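Local coordinates for protein lipocalin allergen (Canis lupus familiaris, PDB 4ODD) that probably binds small hydrophobic molecules inside a lipocalin beta-barrel and is a secreted dog dander allergen, at residues Thr17-Ser22 with Ala129-Leu134; Gly40-Ile45 with Lys49-Phe54; Asn75-Glu80 with Asn85-Ile90. All blocks are in the same frame, centred on the assembly; numbering follows the deposited sequence.

Overall arrangement
All three contacts belong to one lipocalin fold, built on a curled antiparallel sheet. Interaction 2 (40-45 with 49-54) and interaction 3 (75-80 with 85-90) are hairpins that follow one another along the chain. Interaction 1 spans them both, bringing helix 125-137 back to strand 13-22, which neighbours strand 36-44 of interaction 2. The centres of interactions 2 and 3 are about 12 Å apart, and their inward side chains meet: M50 packs on I77 and F52 on F87. The centres of interactions 1 and 3 are about 17 Å apart, yet L134 touches I90; the centre of interaction 2 is about 21 Å from that of interaction 1. Hairpins thus shape the barrel wall, and the helix covers its outside.

Interaction 1 (Thr17-Ser22 with Ala129-Leu134); sequences TLYVSS and AKFKKL
F131 of helix 125-137 reaches down to Y19, V20 and S21 of strand 13-22, and its ring makes nearly all of this contact. The side chain leaves the helix with CG anti to the backbone N (chi1 172°), which sends the ring toward the strand. Its CB and CG stay clear of strand 17-22, and the approach begins along one flank of the ring. F131 CD2 comes to 4.1 Å from Y19 CB. The next atom, F131 CE2, makes the closest approach, 3.6 Å from Y19 CB. At the tip, F131 CZ has three neighbours: Y19 CB again, S21 OG at 3.9 Å, and the backbone carbon V20 C at 4.1 Å, which lies at the ring edge, near its plane.

Y19 contributes mainly its CB, because its CG sits beside the backbone N (chi1 -65°) and its ring runs on away from the helix. The rings of Y19 and F131 are therefore only obliquely related, with centroids 6.0 Å apart and planes at 36°. The ring of Y19 also meets that of Y147. S21 OG lies near F131 CZ but has its polar partner in S135 OG, a little further along the helix.

I145 of strand 145-147 and A114 of strand 110-118 also touch F131, so the ring is buried among residues of three strands. The short strand and helix segments run almost parallel, with axes 10.0 Å apart. This is the packing of the C-terminal alpha-helix against the outside of the beta-barrel that is characteristic of lipocalins.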
ATOM      1  N   THR A  17      -7.957  -0.112   1.913  1.00 33.48           N
ATOM      2  CA  THR A  17      -7.021   0.927   2.321  1.00 33.20           C
ATOM      3  C   THR A  17      -7.656   1.819   3.382  1.00 37.90           C
ATOM      4  O   THR A  17      -8.755   2.322   3.189  1.00 44.21           O
ATOM      5  CB  THR A  17      -6.572   1.823   1.156  1.00 33.52           C
ATOM      6  OG1 THR A  17      -6.158   1.014   0.049  1.00 38.58           O
ATOM      7  CG2 THR A  17      -5.421   2.713   1.609  1.00 25.33           C
ATOM      8  N   LEU A  18      -6.957   2.016   4.493  1.00 38.72           N
ATOM      9  CA  LEU A  18      -7.405   2.941   5.530  1.00 30.30           C
ATOM     10  C   LEU A  18      -6.639   4.266   5.463  1.00 40.44           C
ATOM     11  O   LEU A  18      -7.234   5.342   5.299  1.00 43.46           O
ATOM     12  CB  LEU A  18      -7.248   2.307   6.906  1.00 33.89           C
ATOM     13  CG  LEU A  18      -8.378   1.362   7.327  1.00 42.10           C
ATOM     14  CD1 LEU A  18      -9.045   0.722   6.124  1.00 43.81           C
ATOM     15  CD2 LEU A  18      -7.892   0.315   8.305  1.00 32.77           C
ATOM     16  N   TYR A  19      -5.318   4.194   5.574  1.00 47.25           N
ATOM     17  CA  TYR A  19      -4.504   5.404   5.511  1.00 48.96           C
ATOM     18  C   TYR A  19      -3.359   5.250   4.538  1.00 51.32           C
ATOM     19  O   TYR A  19      -2.843   4.155   4.341  1.00 50.89           O
ATOM     20  CB  TYR A  19      -3.925   5.747   6.881  1.00 47.74           C
ATOM     21  CG  TYR A  19      -4.937   6.106   7.945  1.00 51.87           C
ATOM     22  CD1 TYR A  19      -5.197   7.437   8.261  1.00 66.52           C
ATOM     23  CD2 TYR A  19      -5.611   5.125   8.653  1.00 54.25           C
ATOM     24  CE1 TYR A  19      -6.112   7.778   9.247  1.00 64.48           C
ATOM     25  CE2 TYR A  19      -6.526   5.458   9.638  1.00 55.69           C
ATOM     26  CZ  TYR A  19      -6.773   6.782   9.927  1.00 65.23           C
ATOM     27  OH  TYR A  19      -7.683   7.106  10.900  1.00 69.67           O
ATOM     28  N   VAL A  20      -2.971   6.364   3.934  1.00 39.42           N
ATOM     29  CA  VAL A  20      -1.744   6.451   3.161  1.00 42.70           C
ATOM     30  C   VAL A  20      -1.035   7.749   3.514  1.00 41.14           C
ATOM     31  O   VAL A  20      -1.673   8.753   3.837  1.00 42.92           O
ATOM     32  CB  VAL A  20      -2.004   6.457   1.636  1.00 37.79           C
ATOM     33  CG1 VAL A  20      -2.588   5.152   1.191  1.00 42.72           C
ATOM     34  CG2 VAL A  20      -2.915   7.605   1.270  1.00 31.41           C
ATOM     35  N   SER A  21       0.288   7.724   3.446  1.00 47.10           N
ATOM     36  CA  SER A  21       1.074   8.937   3.590  1.00 50.34           C
ATOM     37  C   SER A  21       2.181   8.897   2.566  1.00 49.77           C
ATOM     38  O   SER A  21       2.480   7.843   2.012  1.00 54.40           O
ATOM     39  CB  SER A  21       1.642   9.084   5.015  1.00 52.47           C
ATOM     40  OG  SER A  21       2.615   8.088   5.319  1.00 56.58           O
ATOM     41  N   SER A  22       2.780  10.051   2.316  1.00 46.54           N
ATOM     42  CA  SER A  22       3.847  10.154   1.337  1.00 53.33           C
ATOM     43  C   SER A  22       4.681  11.416   1.546  1.00 56.25           C
ATOM     44  O   SER A  22       4.196  12.412   2.086  1.00 53.07           O
ATOM     45  CB  SER A  22       3.268  10.149  -0.081  1.00 44.11           C
ATOM     46  OG  SER A  22       4.312  10.214  -1.041  1.00 48.79           O
ATOM     47  N   ALA A 129      -1.314   3.989  15.614  1.00 73.68           N
ATOM     48  CA  ALA A 129      -0.061   4.482  16.175  1.00 71.38           C
ATOM     49  C   ALA A 129       1.140   3.920  15.424  1.00 69.53           C
ATOM     50  O   ALA A 129       2.025   4.666  15.000  1.00 67.76           O
ATOM     51  CB  ALA A 129       0.029   4.137  17.658  1.00 73.77           C
ATOM     52  N   LYS A 130       1.160   2.599  15.269  1.00 65.04           N
ATOM     53  CA  LYS A 130       2.251   1.916  14.574  1.00 74.47           C
ATOM     54  C   LYS A 130       2.424   2.503  13.182  1.00 72.66           C
ATOM     55  O   LYS A 130       3.547   2.677  12.693  1.00 69.42           O
ATOM     56  CB  LYS A 130       1.986   0.406  14.486  1.00 71.14           C
ATOM     57  CG  LYS A 130       2.780  -0.438  15.476  1.00 85.48           C
ATOM     58  CD  LYS A 130       2.381  -1.909  15.394  1.00 94.18           C
ATOM     59  CE  LYS A 130       3.076  -2.745  16.465  1.00113.01           C
ATOM     60  NZ  LYS A 130       2.571  -4.154  16.514  1.00108.13           N
ATOM     61  N   PHE A 131       1.298   2.824  12.554  1.00 66.78           N
ATOM     62  CA  PHE A 131       1.344   3.446  11.245  1.00 61.28           C
ATOM     63  C   PHE A 131       2.022   4.804  11.305  1.00 64.30           C
ATOM     64  O   PHE A 131       3.022   5.024  10.623  1.00 69.85           O
ATOM     65  CB  PHE A 131      -0.043   3.572  10.624  1.00 52.86           C
ATOM     66  CG  PHE A 131      -0.056   4.389   9.359  1.00 54.35           C
ATOM     67  CD1 PHE A 131       0.482   3.889   8.184  1.00 48.45           C
ATOM     68  CD2 PHE A 131      -0.592   5.667   9.350  1.00 52.67           C
ATOM     69  CE1 PHE A 131       0.472   4.644   7.021  1.00 50.60           C
ATOM     70  CE2 PHE A 131      -0.610   6.427   8.191  1.00 54.02           C
ATOM     71  CZ  PHE A 131      -0.082   5.920   7.026  1.00 50.30           C
ATOM     72  N   LYS A 132       1.489   5.706  12.123  1.00 65.78           N
ATOM     73  CA  LYS A 132       2.047   7.054  12.225  1.00 71.64           C
ATOM     74  C   LYS A 132       3.519   7.016  12.643  1.00 70.37           C
ATOM     75  O   LYS A 132       4.354   7.793  12.151  1.00 61.05           O
ATOM     76  CB  LYS A 132       1.217   7.910  13.186  1.00 76.54           C
ATOM     77  CG  LYS A 132      -0.241   8.030  12.772  1.00 78.85           C
ATOM     78  CD  LYS A 132      -0.896   9.305  13.319  1.00 85.38           C
ATOM     79  CE  LYS A 132      -2.362   9.424  12.880  1.00 88.85           C
ATOM     80  NZ  LYS A 132      -2.961  10.765  13.187  1.00 80.96           N
ATOM     81  N   LYS A 133       3.824   6.090  13.541  1.00 55.64           N
ATOM     82  CA  LYS A 133       5.198   5.850  13.939  1.00 67.52           C
ATOM     83  C   LYS A 133       6.047   5.591  12.698  1.00 67.83           C
ATOM     84  O   LYS A 133       7.005   6.318  12.448  1.00 61.95           O
ATOM     85  CB  LYS A 133       5.268   4.663  14.901  1.00 74.79           C
ATOM     86  CG  LYS A 133       6.665   4.352  15.440  1.00 78.54           C
ATOM     87  CD  LYS A 133       6.620   3.173  16.421  1.00 92.19           C
ATOM     88  CE  LYS A 133       8.010   2.645  16.753  1.00 94.82           C
ATOM     89  NZ  LYS A 133       8.609   1.908  15.606  1.00 87.77           N
ATOM     90  N   LEU A 134       5.682   4.569  11.921  1.00 60.24           N
ATOM     91  CA  LEU A 134       6.406   4.248  10.692  1.00 67.63           C
ATOM     92  C   LEU A 134       6.536   5.465   9.798  1.00 60.41           C
ATOM     93  O   LEU A 134       7.627   5.790   9.324  1.00 58.33           O
ATOM     94  CB  LEU A 134       5.721   3.133   9.896  1.00 60.78           C
ATOM     95  CG  LEU A 134       6.365   2.957   8.510  1.00 57.88           C
ATOM     96  CD1 LEU A 134       7.510   1.958   8.572  1.00 57.53           C
ATOM     97  CD2 LEU A 134       5.345   2.558   7.450  1.00 51.52           C
TER

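Interaction 2 (Gly40-Ile45 with Lys49-Phe54); sequences GINVDI and KMLFNF
N42 O takes the shortest polar bond between strands 36-44 and 49-57, from L51 N at 2.7 Å, and M50 CA adds a CA-H...O contact to the same oxygen. The reverse bond, N42 N to L51 O, closes the ring of this hydrogen-bonded pair. G40 with N53 and D44 with K49 repeat it, giving six backbone bonds, the longest being K49 N to D44 O at 3.2 Å.

Between them, the non-hydrogen-bonded pairs I41-F52 and V43-M50 carry the apolar packing. I41 holds CG1 beside its own backbone N (chi1 -65°), which lays CG1 and CD1 alongside one flank of the F52 ring, with CG1 3.8 Å from F52 CD1. The other branch, I41 CG2, meets the methyl CE of M50, whose chain bends at its last torsion (chi3 83°) to bring CE over. Further back, M50 CG lies 4.2 Å from V43 CG2. F52 goes on to meet the ring of F87 edge-to-face.

On the other face of the sheet N42 and L51 lie side by side, with their CB atoms 4.0 Å apart. N53 sets CB against G40 O at 3.6 Å, while its ND2 is bonded to S66 and E64. Such a two-faced antiparallel beta-hairpin, 36-44 with 49-57, is an element of the up-and-down lipocalin barrel.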
ATOM      1  N   GLY A  40      -7.421  -6.607  -2.800  1.00 36.28           N
ATOM      2  CA  GLY A  40      -6.840  -7.812  -2.248  1.00 35.16           C
ATOM      3  C   GLY A  40      -5.406  -8.067  -2.635  1.00 43.34           C
ATOM      4  O   GLY A  40      -4.857  -7.446  -3.542  1.00 42.08           O
ATOM      5  N   ILE A  41      -4.789  -8.997  -1.927  1.00 38.53           N
ATOM      6  CA  ILE A  41      -3.443  -9.422  -2.252  1.00 44.69           C
ATOM      7  C   ILE A  41      -3.335 -10.935  -2.373  1.00 46.29           C
ATOM      8  O   ILE A  41      -3.916 -11.683  -1.575  1.00 38.31           O
ATOM      9  CB  ILE A  41      -2.476  -8.945  -1.187  1.00 43.67           C
ATOM     10  CG1 ILE A  41      -2.432  -7.419  -1.198  1.00 38.25           C
ATOM     11  CG2 ILE A  41      -1.104  -9.552  -1.420  1.00 41.52           C
ATOM     12  CD1 ILE A  41      -1.804  -6.820   0.044  1.00 40.13           C
ATOM     13  N   ASN A  42      -2.580 -11.376  -3.374  1.00 45.41           N
ATOM     14  CA  ASN A  42      -2.369 -12.798  -3.620  1.00 46.69           C
ATOM     15  C   ASN A  42      -0.901 -13.127  -3.544  1.00 46.08           C
ATOM     16  O   ASN A  42      -0.104 -12.563  -4.285  1.00 50.99           O
ATOM     17  CB  ASN A  42      -2.881 -13.185  -5.001  1.00 49.58           C
ATOM     18  CG  ASN A  42      -4.242 -12.635  -5.282  1.00 65.89           C
ATOM     19  OD1 ASN A  42      -4.402 -11.432  -5.513  1.00 70.45           O
ATOM     20  ND2 ASN A  42      -5.242 -13.504  -5.266  1.00 60.24           N
ATOM     21  N   VAL A  43      -0.546 -14.035  -2.645  1.00 40.81           N
ATOM     22  CA  VAL A  43       0.812 -14.565  -2.572  1.00 50.74           C
ATOM     23  C   VAL A  43       0.945 -15.939  -3.252  1.00 48.19           C
ATOM     24  O   VAL A  43       0.294 -16.900  -2.848  1.00 48.94           O
ATOM     25  CB  VAL A  43       1.251 -14.700  -1.103  1.00 56.28           C
ATOM     26  CG1 VAL A  43       2.734 -15.026  -1.006  1.00 42.18           C
ATOM     27  CG2 VAL A  43       0.932 -13.415  -0.339  1.00 46.14           C
ATOM     28  N   ASP A  44       1.781 -16.032  -4.282  1.00 57.39           N
ATOM     29  CA  ASP A  44       2.070 -17.314  -4.931  1.00 58.84           C
ATOM     30  C   ASP A  44       3.425 -17.801  -4.426  1.00 63.05           C
ATOM     31  O   ASP A  44       4.459 -17.642  -5.090  1.00 63.42           O
ATOM     32  CB  ASP A  44       2.058 -17.168  -6.457  1.00 59.49           C
ATOM     33  CG  ASP A  44       2.245 -18.494  -7.185  1.00 67.50           C
ATOM     34  OD1 ASP A  44       2.616 -19.504  -6.541  1.00 70.54           O
ATOM     35  OD2 ASP A  44       2.041 -18.521  -8.420  1.00 65.15           O
ATOM     36  N   ILE A  45       3.363 -18.401  -3.236  1.00 49.85           N
ATOM     37  CA  ILE A  45       4.514 -18.730  -2.392  1.00 66.71           C
ATOM     38  C   ILE A  45       5.569 -19.626  -3.026  1.00 65.01           C
ATOM     39  O   ILE A  45       6.752 -19.447  -2.773  1.00 65.29           O
ATOM     40  CB  ILE A  45       4.062 -19.374  -1.066  1.00 73.22           C
ATOM     41  CG1 ILE A  45       3.044 -18.465  -0.358  1.00 74.54           C
ATOM     42  CG2 ILE A  45       5.271 -19.675  -0.183  1.00 64.33           C
ATOM     43  CD1 ILE A  45       2.198 -19.155   0.722  1.00 67.94           C
ATOM     44  N   LYS A  49       5.913 -14.959  -6.197  1.00 64.01           N
ATOM     45  CA  LYS A  49       5.241 -13.835  -6.854  1.00 67.65           C
ATOM     46  C   LYS A  49       4.098 -13.295  -5.989  1.00 64.76           C
ATOM     47  O   LYS A  49       3.505 -14.038  -5.215  1.00 63.93           O
ATOM     48  CB  LYS A  49       4.703 -14.267  -8.228  1.00 66.95           C
ATOM     49  CG  LYS A  49       5.785 -14.638  -9.254  1.00 74.20           C
ATOM     50  CD  LYS A  49       6.268 -13.400 -10.011  1.00 82.56           C
ATOM     51  CE  LYS A  49       7.752 -13.486 -10.365  1.00 85.41           C
ATOM     52  NZ  LYS A  49       8.282 -12.153 -10.799  1.00 78.41           N
ATOM     53  N   MET A  50       3.806 -12.004  -6.106  1.00 47.81           N
ATOM     54  CA  MET A  50       2.652 -11.418  -5.430  1.00 42.13           C
ATOM     55  C   MET A  50       1.797 -10.689  -6.428  1.00 47.66           C
ATOM     56  O   MET A  50       2.306 -10.145  -7.410  1.00 47.61           O
ATOM     57  CB  MET A  50       3.072 -10.444  -4.337  1.00 37.72           C
ATOM     58  CG  MET A  50       3.163 -11.060  -2.970  1.00 47.70           C
ATOM     59  SD  MET A  50       3.765  -9.883  -1.749  1.00 50.41           S
ATOM     60  CE  MET A  50       2.254  -8.998  -1.342  1.00 49.83           C
ATOM     61  N   LEU A  51       0.494 -10.670  -6.175  1.00 51.77           N
ATOM     62  CA  LEU A  51      -0.408  -9.877  -6.992  1.00 56.86           C
ATOM     63  C   LEU A  51      -1.175  -8.874  -6.117  1.00 53.41           C
ATOM     64  O   LEU A  51      -1.849  -9.261  -5.168  1.00 51.75           O
ATOM     65  CB  LEU A  51      -1.372 -10.784  -7.770  1.00 53.20           C
ATOM     66  CG  LEU A  51      -2.200 -10.040  -8.827  1.00 66.10           C
ATOM     67  CD1 LEU A  51      -1.365  -9.797 -10.081  1.00 62.35           C
ATOM     68  CD2 LEU A  51      -3.489 -10.763  -9.166  1.00 70.81           C
ATOM     69  N   PHE A  52      -1.053  -7.590  -6.425  1.00 40.96           N
ATOM     70  CA  PHE A  52      -1.832  -6.566  -5.733  1.00 34.69           C
ATOM     71  C   PHE A  52      -2.996  -6.149  -6.601  1.00 35.73           C
ATOM     72  O   PHE A  52      -2.814  -5.747  -7.757  1.00 34.75           O
ATOM     73  CB  PHE A  52      -0.977  -5.337  -5.408  1.00 27.89           C
ATOM     74  CG  PHE A  52       0.203  -5.648  -4.548  1.00 33.41           C
ATOM     75  CD1 PHE A  52       0.142  -5.480  -3.182  1.00 31.35           C
ATOM     76  CD2 PHE A  52       1.375  -6.153  -5.109  1.00 33.92           C
ATOM     77  CE1 PHE A  52       1.239  -5.789  -2.395  1.00 27.21           C
ATOM     78  CE2 PHE A  52       2.471  -6.463  -4.323  1.00 32.80           C
ATOM     79  CZ  PHE A  52       2.400  -6.278  -2.970  1.00 30.74           C
ATOM     80  N   ASN A  53      -4.194  -6.261  -6.045  1.00 37.99           N
ATOM     81  CA  ASN A  53      -5.385  -5.863  -6.758  1.00 38.63           C
ATOM     82  C   ASN A  53      -5.999  -4.643  -6.071  1.00 41.17           C
ATOM     83  O   ASN A  53      -6.246  -4.657  -4.852  1.00 44.49           O
ATOM     84  CB  ASN A  53      -6.357  -7.030  -6.817  1.00 37.18           C
ATOM     85  CG  ASN A  53      -7.659  -6.661  -7.474  1.00 51.20           C
ATOM     86  OD1 ASN A  53      -8.712  -6.578  -6.815  1.00 48.46           O
ATOM     87  ND2 ASN A  53      -7.604  -6.422  -8.786  1.00 45.21           N
ATOM     88  N   PHE A  54      -6.229  -3.581  -6.844  1.00 38.40           N
ATOM     89  CA  PHE A  54      -6.669  -2.324  -6.252  1.00 38.87           C
ATOM     90  C   PHE A  54      -7.223  -1.363  -7.282  1.00 37.76           C
ATOM     91  O   PHE A  54      -7.033  -1.546  -8.478  1.00 36.97           O
ATOM     92  CB  PHE A  54      -5.507  -1.663  -5.525  1.00 31.99           C
ATOM     93  CG  PHE A  54      -4.368  -1.289  -6.432  1.00 39.21           C
ATOM     94  CD1 PHE A  54      -4.340  -0.052  -7.072  1.00 40.34           C
ATOM     95  CD2 PHE A  54      -3.309  -2.163  -6.631  1.00 35.28           C
ATOM     96  CE1 PHE A  54      -3.268   0.297  -7.900  1.00 44.23           C
ATOM     97  CE2 PHE A  54      -2.251  -1.830  -7.458  1.00 41.15           C
ATOM     98  CZ  PHE A  54      -2.221  -0.608  -8.090  1.00 39.66           C
TER

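Interaction 3 (Asn75-Glu80 with Asn85-Ile90)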
ATOM      1  N   ASN A  75      12.928 -10.701   1.704  1.00 91.32           N
ATOM      2  CA  ASN A  75      11.512 -10.354   1.613  1.00 83.97           C
ATOM      3  C   ASN A  75      11.197  -8.984   1.023  1.00 65.31           C
ATOM      4  O   ASN A  75      10.223  -8.341   1.412  1.00 59.83           O
ATOM      5  CB  ASN A  75      10.873 -10.455   2.994  1.00 86.58           C
ATOM      6  CG  ASN A  75      11.150 -11.776   3.665  1.00 96.79           C
ATOM      7  OD1 ASN A  75      12.267 -12.304   3.610  1.00 93.63           O
ATOM      8  ND2 ASN A  75      10.124 -12.330   4.301  1.00 92.02           N
ATOM      9  N   LEU A  76      12.021  -8.528   0.095  1.00 51.68           N
ATOM     10  CA  LEU A  76      11.748  -7.265  -0.553  1.00 47.52           C
ATOM     11  C   LEU A  76      10.897  -7.531  -1.780  1.00 48.24           C
ATOM     12  O   LEU A  76      11.290  -8.318  -2.653  1.00 47.20           O
ATOM     13  CB  LEU A  76      13.039  -6.558  -0.946  1.00 48.80           C
ATOM     14  CG  LEU A  76      12.835  -5.226  -1.670  1.00 50.34           C
ATOM     15  CD1 LEU A  76      12.082  -4.159  -0.802  1.00 41.20           C
ATOM     16  CD2 LEU A  76      14.172  -4.701  -2.137  1.00 36.83           C
ATOM     17  N   ILE A  77       9.723  -6.895  -1.839  1.00 39.94           N
ATOM     18  CA  ILE A  77       8.827  -7.118  -2.957  1.00 40.38           C
ATOM     19  C   ILE A  77       9.044  -6.035  -3.982  1.00 43.31           C
ATOM     20  O   ILE A  77       8.999  -4.847  -3.661  1.00 50.15           O
ATOM     21  CB  ILE A  77       7.359  -7.158  -2.536  1.00 42.39           C
ATOM     22  CG1 ILE A  77       7.115  -8.298  -1.548  1.00 40.97           C
ATOM     23  CG2 ILE A  77       6.493  -7.402  -3.740  1.00 38.78           C
ATOM     24  CD1 ILE A  77       6.715  -7.831  -0.155  1.00 38.24           C
ATOM     25  N   LYS A  78       9.286  -6.453  -5.217  1.00 35.08           N
ATOM     26  CA  LYS A  78       9.689  -5.550  -6.287  1.00 40.18           C
ATOM     27  C   LYS A  78       8.707  -5.725  -7.435  1.00 39.34           C
ATOM     28  O   LYS A  78       8.402  -6.851  -7.843  1.00 39.38           O
ATOM     29  CB  LYS A  78      11.131  -5.895  -6.734  1.00 44.05           C
ATOM     30  CG  LYS A  78      11.715  -5.067  -7.911  1.00 59.52           C
ATOM     31  CD  LYS A  78      13.166  -5.486  -8.231  1.00 69.74           C
ATOM     32  CE  LYS A  78      13.928  -4.449  -9.098  1.00 66.01           C
ATOM     33  NZ  LYS A  78      15.430  -4.569  -8.958  1.00 55.03           N
ATOM     34  N   GLY A  79       8.206  -4.621  -7.966  1.00 39.15           N
ATOM     35  CA  GLY A  79       7.238  -4.706  -9.035  1.00 38.84           C
ATOM     36  C   GLY A  79       7.030  -3.384  -9.737  1.00 50.53           C
ATOM     37  O   GLY A  79       7.264  -2.314  -9.153  1.00 46.23           O
ATOM     38  N   GLU A  80       6.588  -3.454 -10.993  1.00 54.32           N
ATOM     39  CA  GLU A  80       6.400  -2.250 -11.784  1.00 48.37           C
ATOM     40  C   GLU A  80       4.977  -1.750 -11.675  1.00 51.44           C
ATOM     41  O   GLU A  80       4.020  -2.497 -11.818  1.00 57.57           O
ATOM     42  CB  GLU A  80       6.781  -2.492 -13.243  1.00 48.22           C
ATOM     43  CG  GLU A  80       7.079  -1.224 -14.033  1.00 59.85           C
ATOM     44  CD  GLU A  80       8.448  -0.608 -13.695  1.00 73.80           C
ATOM     45  OE1 GLU A  80       8.674   0.589 -14.034  1.00 66.38           O
ATOM     46  OE2 GLU A  80       9.291  -1.325 -13.092  1.00 61.59           O
ATOM     47  N   ASN A  85       9.140  -0.196  -7.969  1.00 35.05           N
ATOM     48  CA  ASN A  85       8.688  -0.191  -6.597  1.00 34.84           C
ATOM     49  C   ASN A  85       9.436  -1.215  -5.772  1.00 36.88           C
ATOM     50  O   ASN A  85       9.636  -2.345  -6.204  1.00 41.96           O
ATOM     51  CB  ASN A  85       7.184  -0.439  -6.523  1.00 32.08           C
ATOM     52  CG  ASN A  85       6.390   0.634  -7.202  1.00 34.60           C
ATOM     53  OD1 ASN A  85       6.137   1.689  -6.622  1.00 36.81           O
ATOM     54  ND2 ASN A  85       5.985   0.383  -8.442  1.00 34.45           N
ATOM     55  N   TYR A  86       9.857  -0.795  -4.588  1.00 37.61           N
ATOM     56  CA  TYR A  86      10.507  -1.663  -3.637  1.00 40.52           C
ATOM     57  C   TYR A  86       9.653  -1.624  -2.381  1.00 43.31           C
ATOM     58  O   TYR A  86       9.584  -0.610  -1.663  1.00 40.57           O
ATOM     59  CB  TYR A  86      11.948  -1.200  -3.398  1.00 46.95           C
ATOM     60  CG  TYR A  86      12.746  -1.175  -4.692  1.00 45.08           C
ATOM     61  CD1 TYR A  86      13.687  -2.166  -4.982  1.00 43.20           C
ATOM     62  CD2 TYR A  86      12.525  -0.188  -5.646  1.00 41.75           C
ATOM     63  CE1 TYR A  86      14.392  -2.159  -6.187  1.00 44.35           C
ATOM     64  CE2 TYR A  86      13.221  -0.173  -6.847  1.00 43.96           C
ATOM     65  CZ  TYR A  86      14.148  -1.152  -7.111  1.00 48.22           C
ATOM     66  OH  TYR A  86      14.829  -1.130  -8.298  1.00 52.42           O
ATOM     67  N   PHE A  87       8.980  -2.742  -2.137  1.00 41.94           N
ATOM     68  CA  PHE A  87       7.902  -2.786  -1.174  1.00 40.64           C
ATOM     69  C   PHE A  87       8.191  -3.749  -0.038  1.00 43.92           C
ATOM     70  O   PHE A  87       8.843  -4.788  -0.227  1.00 43.78           O
ATOM     71  CB  PHE A  87       6.602  -3.170  -1.893  1.00 40.48           C
ATOM     72  CG  PHE A  87       5.403  -3.174  -1.010  1.00 45.65           C
ATOM     73  CD1 PHE A  87       4.822  -4.370  -0.614  1.00 39.86           C
ATOM     74  CD2 PHE A  87       4.856  -1.983  -0.557  1.00 41.73           C
ATOM     75  CE1 PHE A  87       3.702  -4.376   0.214  1.00 41.51           C
ATOM     76  CE2 PHE A  87       3.745  -1.981   0.273  1.00 39.52           C
ATOM     77  CZ  PHE A  87       3.165  -3.178   0.658  1.00 40.97           C
ATOM     78  N   ARG A  88       7.684  -3.407   1.143  1.00 35.34           N
ATOM     79  CA  ARG A  88       7.870  -4.243   2.311  1.00 38.15           C
ATOM     80  C   ARG A  88       6.634  -4.216   3.175  1.00 35.21           C
ATOM     81  O   ARG A  88       6.017  -3.175   3.350  1.00 40.36           O
ATOM     82  CB  ARG A  88       9.081  -3.776   3.127  1.00 35.16           C
ATOM     83  CG  ARG A  88      10.445  -4.088   2.494  1.00 45.00           C
ATOM     84  CD  ARG A  88      11.588  -3.895   3.502  1.00 54.51           C
ATOM     85  NE  ARG A  88      12.923  -3.925   2.900  1.00 87.06           N
ATOM     86  CZ  ARG A  88      13.544  -5.022   2.468  1.00 88.83           C
ATOM     87  NH1 ARG A  88      12.954  -6.205   2.539  1.00 62.30           N
ATOM     88  NH2 ARG A  88      14.760  -4.937   1.943  1.00 67.99           N
ATOM     89  N   ILE A  89       6.257  -5.371   3.702  1.00 42.33           N
ATOM     90  CA  ILE A  89       5.269  -5.421   4.755  1.00 43.51           C
ATOM     91  C   ILE A  89       5.999  -5.105   6.048  1.00 46.85           C
ATOM     92  O   ILE A  89       6.942  -5.798   6.416  1.00 51.63           O
ATOM     93  CB  ILE A  89       4.671  -6.815   4.867  1.00 41.90           C
ATOM     94  CG1 ILE A  89       4.216  -7.297   3.492  1.00 43.40           C
ATOM     95  CG2 ILE A  89       3.510  -6.822   5.857  1.00 54.10           C
ATOM     96  CD1 ILE A  89       3.282  -6.344   2.827  1.00 46.46           C
ATOM     97  N   ILE A  90       5.582  -4.057   6.735  1.00 49.58           N
ATOM     98  CA  ILE A  90       6.213  -3.695   7.995  1.00 52.89           C
ATOM     99  C   ILE A  90       5.626  -4.502   9.158  1.00 58.43           C
ATOM    100  O   ILE A  90       6.324  -4.817  10.119  1.00 60.96           O
ATOM    101  CB  ILE A  90       6.034  -2.192   8.303  1.00 59.73           C
ATOM    102  CG1 ILE A  90       6.628  -1.328   7.184  1.00 56.11           C
ATOM    103  CG2 ILE A  90       6.658  -1.850   9.634  1.00 52.52           C
ATOM    104  CD1 ILE A  90       8.058  -1.665   6.869  1.00 46.58           C
TER
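I77 and F87 face each other as a hydrogen-bonded pair, with F87 N to I77 O at 2.6 Å and I77 N to F87 O at 2.8 Å. G79 N reaches N85 O at 3.2 Å, and the bond from N85 N to G79 O is weak. There the side chain of N85 adds a grip. Its CG stands beside the backbone N (chi1 -63°), and N85 ND2 donates to G79 O at 3.1 Å, with that oxygen close to the plane of the amide. The amide is further held by Y81 O, which also receives from ND2, and by N103 ND2, which donates to OD1.

Apolar contacts come next. I77 and F87 lie side by side, with CD1 of I77 4.0 Å from CD1 of F87; L8 of helix 6-10 also packs on I77. L76 CD2 approaches the edge of the Y86 ring, in its plane, 3.8 Å from Y86 CD1.

Charged chains meet their neighbours through hydrocarbon. The extended chain of K78 runs alongside the Y86 ring and sets K78 CE 3.5 Å from Y86 OH. The R88 and L76 side chains cross at about a right angle, and L76 CD1 lies over the centre of one face of the R88 guanidinium, 3.7 Å above its plane. R88 NH1 has a weak bond to D74 O.

The chemistry thus divides by face: an amide and apolar groups on the side of I77, N85 and F87, the long K78 chain and the phenol of Y86 on the other, which suits a barrel wall between interior and solvent.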